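Local coordinates for protein probable transcriptional regulator (Pseudomonas aeruginosa, PDB 2FBI) that probably binds DNA as a homodimer through a winged helix-turn-helix domain and regulates transcription, as a member of the MarR family, at the interface of chains A and B. Numbering follows the deposited sequence. Chains: chain A/B, probable transcriptional regulator.

Both contacts involve the N-terminal segment of one subunit and its neighbour, and their C-alpha centres lie about 19 Å apart. Contact 1 uses the lead-in to helix 10-22 of chain A, held against helices 36-48 and 98-122 of chain B. Contact 2 uses the first turns of helix 10-22 of chain B, set between the end of helix 53-59 and helix 124-138 of chain A. They thus share helix 10-22, but from opposite chains. The interface is two-fold symmetric, so each subunit has its arm and first helix both held by the partner, an exchange consistent with the homodimers typical of the MarR family.

Contact 1: the interface of chains A and B. Residues chain A 7-10; chain B 43, 111, 115.
A:Arg7 lays its guanidinium across the side chain of B:Met111, whose CB packs on one face of the flat group, 3.3 Å from A:Arg7 CZ and displaced toward the rim. Next to it stands B:Tyr115, from the same helix 98-122. Its ring works by its edge, in plane with A:Arg7 NH2 on one side and A:Leu10 CB on the other, the latter 3.7 Å from B:Tyr115 CE2. The A:Arg7 CD methylene sits off the ring plane beside CD1.

The opposite face of the A:Arg7 guanidinium is taken by that of B:Arg43. The planes are 34° apart, with A:Arg7 CZ and B:Arg43 CZ at 3.6 Å, so the group is sandwiched between methionine and arginine. If both arginines are charged they would probably repel, and the carbonyl gripped by B:Arg43 may offset some of the cost. A:Arg7 places CG between its own backbone N and carbonyl carbon (chi1 39°), and the side chain extends alongside that carbonyl, so B:Arg43 meets both the oxygen and the guanidinium.

Toward the rim, B:Arg43 reaches end-on to A:Arg7 O with both terminal nitrogens, NH1 at 2.8 Å and NH2 at 3.1 Å. The oxygen lies almost in the B:Arg43 guanidinium plane, while the two donors approach it from opposite faces of the carbonyl plane. The NH1 bond is the straighter, at 158° at the hydrogen. Such a fork fixes the rotation of the arginine end and anchors the N-terminal arm on helices 36-48 and 98-122 of the partner, as part of the two-fold homodimer interface. Three residues on, the amide N of A:Leu10, at the start of helix 10-22, donates to the phenol OH of B:Tyr115 at 2.9 Å. At the edge of the B:Arg43 guanidinium, in its plane, water 1 joins B:Arg43 NH2, at 3.3 Å, to the backbone N of A:Arg7.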
loop_
_atom_site.group_PDB
_atom_site.type_symbol
_atom_site.label_atom_id
_atom_site.label_comp_id
_atom_site.label_asym_id
_atom_site.label_seq_id
_atom_site.Cartn_x
_atom_site.Cartn_y
_atom_site.Cartn_z
ATOM N N ARG A 7 10.968 6.745 16.153
ATOM C CA ARG A 7 10.813 6.923 14.664
ATOM C C ARG A 7 9.449 6.468 14.108
ATOM O O ARG A 7 9.238 5.265 13.896
ATOM C CB ARG A 7 11.961 6.228 13.905
ATOM C CG ARG A 7 12.403 4.897 14.466
ATOM C CD ARG A 7 12.610 3.899 13.334
ATOM N NE ARG A 7 12.672 2.506 13.788
ATOM C CZ ARG A 7 12.209 1.466 13.088
ATOM N NH1 ARG A 7 12.325 0.242 13.569
ATOM N NH2 ARG A 7 11.630 1.638 11.905
ATOM N N PRO A 8 8.504 7.421 13.887
ATOM C CA PRO A 8 7.262 7.043 13.192
ATOM C C PRO A 8 7.559 6.375 11.833
ATOM O O PRO A 8 8.662 6.575 11.252
ATOM C CB PRO A 8 6.499 8.378 13.027
ATOM C CG PRO A 8 7.474 9.441 13.352
ATOM C CD PRO A 8 8.495 8.838 14.281
ATOM N N SER A 9 6.633 5.541 11.378
ATOM C CA SER A 9 6.885 4.714 10.223
ATOM C C SER A 9 6.409 5.473 9.025
ATOM O O SER A 9 5.194 5.697 8.857
ATOM C CB SER A 9 6.171 3.397 10.341
ATOM O OG SER A 9 6.314 2.654 9.150
ATOM N N LEU A 10 7.377 5.954 8.220
ATOM C CA LEU A 10 7.057 6.519 6.909
ATOM C C LEU A 10 6.184 5.588 6.057
ATOM O O LEU A 10 5.195 6.001 5.452
ATOM C CB LEU A 10 8.333 6.747 6.109
ATOM C CG LEU A 10 8.112 7.370 4.718
ATOM C CD1 LEU A 10 7.422 8.732 4.859
ATOM C CD2 LEU A 10 9.452 7.519 3.938
ATOM N N ARG B 43 5.565 -3.377 14.726
ATOM C CA ARG B 43 5.662 -1.930 14.910
ATOM C C ARG B 43 4.456 -1.328 15.641
ATOM O O ARG B 43 4.620 -0.462 16.501
ATOM C CB ARG B 43 5.779 -1.209 13.567
ATOM C CG ARG B 43 7.146 -1.295 12.893
ATOM C CD ARG B 43 8.046 -0.326 13.567
ATOM N NE ARG B 43 8.353 0.825 12.742
ATOM C CZ ARG B 43 8.624 2.042 13.217
ATOM N NH1 ARG B 43 8.942 2.988 12.380
ATOM N NH2 ARG B 43 8.540 2.320 14.519
ATOM N N MET B 111 17.054 -0.346 11.306
ATOM C CA MET B 111 15.978 0.465 10.719
ATOM C C MET B 111 16.234 1.988 10.851
ATOM O O MET B 111 15.829 2.763 9.979
ATOM C CB MET B 111 14.570 0.038 11.212
ATOM C CG MET B 111 14.176 -1.457 10.994
ATOM S SD MET B 111 13.843 -2.110 9.317
ATOM C CE MET B 111 15.483 -2.226 8.706
ATOM N N TYR B 115 16.625 4.740 7.782
ATOM C CA TYR B 115 15.990 6.069 7.787
ATOM C C TYR B 115 16.992 7.217 7.595
ATOM O O TYR B 115 16.679 8.190 6.940
ATOM C CB TYR B 115 15.151 6.315 9.074
ATOM C CG TYR B 115 13.740 5.838 8.914
ATOM C CD1 TYR B 115 13.287 4.734 9.622
ATOM C CD2 TYR B 115 12.873 6.451 7.968
ATOM C CE1 TYR B 115 11.963 4.270 9.457
ATOM C CE2 TYR B 115 11.579 5.987 7.789
ATOM C CZ TYR B 115 11.126 4.897 8.540
ATOM O OH TYR B 115 9.854 4.417 8.353
HETATM O O HOH W 1 8.749 4.743 16.701
#

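Contact 2: the interface of chains A and B. Residues chain A 59, 61, 135, 138; chain B 12-13, 16-17.
B:Gln16 starts with CG anti to its carbonyl carbon and then runs extended, which carries its terminal amide away from helix 10-22 and in between two elements of chain A. A:Lys138 leaves its helix by a like first torsion but bends at chi3 (-27°), and this turn brings the lysine amine NZ around to the glutamine while the aliphatic part stays against the helix surface.

The outcome illustrates how one amide can bridge two pieces of a partner by using both its ends. The nitrogen NE2 of B:Gln16 donates to the main-chain O of A:Gln59, the last residue of helix 53-59, at 3.0 Å and with 154° at the hydrogen. The oxygen OE1 of B:Gln16 accepts from A:Lys138 NZ at 2.9 Å; the amine sits well above the carbonyl plane, 59° out of it, and so off the lone pairs. With both ends engaged, the orientation of the amide is settled, and the nearby amine, if charged, may polarise it so that NE2 becomes a better donor.

Hydrocarbon packing supports these bonds. The two side chains slant across one another, A:Lys138 CD touching B:Gln16 CB at 3.4 Å, and further back A:Lys138 CG rests over B:Ala17 CA at 3.8 Å. Flanking the glutamine on its other side, the thiol SG of A:Cys61 packs on B:Gln16 CG at 3.8 Å. One turn earlier, the methyl CG2 of B:Thr13 points toward OD1 of A:Asn135.

By tying the first helix of one subunit to both helix 53-59 and helix 124-138 of the other, the site probably helps set the position of the DNA-binding region relative to the dimerisation helices.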
loop_
_atom_site.group_PDB
_atom_site.type_symbol
_atom_site.label_atom_id
_atom_site.label_comp_id
_atom_site.label_asym_id
_atom_site.label_seq_id
_atom_site.Cartn_x
_atom_site.Cartn_y
_atom_site.Cartn_z
ATOM N N GLN A 59 4.623 -1.384 -11.852
ATOM C CA GLN A 59 4.120 -0.028 -11.827
ATOM C C GLN A 59 2.801 0.062 -11.085
ATOM O O GLN A 59 2.556 1.054 -10.373
ATOM C CB GLN A 59 3.909 0.418 -13.252
ATOM C CG GLN A 59 5.185 0.403 -14.043
ATOM C CD GLN A 59 5.327 1.663 -14.745
ATOM O OE1 GLN A 59 4.748 2.664 -14.327
ATOM N NE2 GLN A 59 6.109 1.672 -15.819
ATOM N N CYS A 61 1.836 -1.861 -8.849
ATOM C CA CYS A 61 2.023 -2.275 -7.483
ATOM C C CYS A 61 1.049 -3.439 -7.175
ATOM O O CYS A 61 0.106 -3.306 -6.366
ATOM C CB CYS A 61 1.826 -1.072 -6.548
ATOM S SG CYS A 61 3.196 0.130 -6.623
ATOM N N ASN A 135 6.112 12.384 -5.612
ATOM C CA ASN A 135 6.821 12.226 -6.880
ATOM C C ASN A 135 8.346 12.268 -6.676
ATOM O O ASN A 135 9.068 11.459 -7.244
ATOM C CB ASN A 135 6.266 13.199 -7.928
ATOM C CG ASN A 135 4.979 12.662 -8.587
ATOM O OD1 ASN A 135 4.793 11.425 -8.721
ATOM N ND2 ASN A 135 4.090 13.585 -9.024
ATOM N N LYS A 138 9.650 8.950 -4.852
ATOM C CA LYS A 138 9.796 7.838 -5.764
ATOM C C LYS A 138 11.180 7.869 -6.426
ATOM O O LYS A 138 11.730 6.829 -6.737
ATOM C CB LYS A 138 8.717 7.856 -6.836
ATOM C CG LYS A 138 7.292 7.929 -6.294
ATOM C CD LYS A 138 6.323 7.379 -7.252
ATOM C CE LYS A 138 6.770 7.487 -8.700
ATOM N NZ LYS A 138 5.596 7.469 -9.608
ATOM N N LEU B 12 -2.352 5.448 -6.181
ATOM C CA LEU B 12 -1.247 4.687 -6.815
ATOM C C LEU B 12 0.100 5.343 -6.494
ATOM O O LEU B 12 1.044 4.650 -6.096
ATOM C CB LEU B 12 -1.480 4.515 -8.325
ATOM C CG LEU B 12 -0.531 3.709 -9.242
ATOM C CD1 LEU B 12 -0.069 2.406 -8.624
ATOM C CD2 LEU B 12 -1.330 3.442 -10.571
ATOM N N THR B 13 0.164 6.678 -6.536
ATOM C CA THR B 13 1.417 7.428 -6.207
ATOM C C THR B 13 1.896 7.234 -4.752
ATOM O O THR B 13 3.097 7.073 -4.488
ATOM C CB THR B 13 1.284 8.923 -6.574
ATOM O OG1 THR B 13 1.086 9.002 -7.976
ATOM C CG2 THR B 13 2.512 9.735 -6.248
ATOM N N GLN B 16 3.515 3.644 -4.900
ATOM C CA GLN B 16 4.856 3.732 -5.569
ATOM C C GLN B 16 5.894 4.448 -4.701
ATOM O O GLN B 16 6.998 3.944 -4.525
ATOM C CB GLN B 16 4.728 4.411 -6.935
ATOM C CG GLN B 16 3.784 3.697 -7.911
ATOM C CD GLN B 16 3.454 4.563 -9.129
ATOM O OE1 GLN B 16 3.365 5.765 -9.029
ATOM N NE2 GLN B 16 3.207 3.937 -10.261
ATOM N N ALA B 17 5.529 5.593 -4.091
ATOM C CA ALA B 17 6.408 6.181 -3.086
ATOM C C ALA B 17 6.774 5.222 -1.954
ATOM O O ALA B 17 7.936 5.198 -1.529
ATOM C CB ALA B 17 5.862 7.499 -2.542
#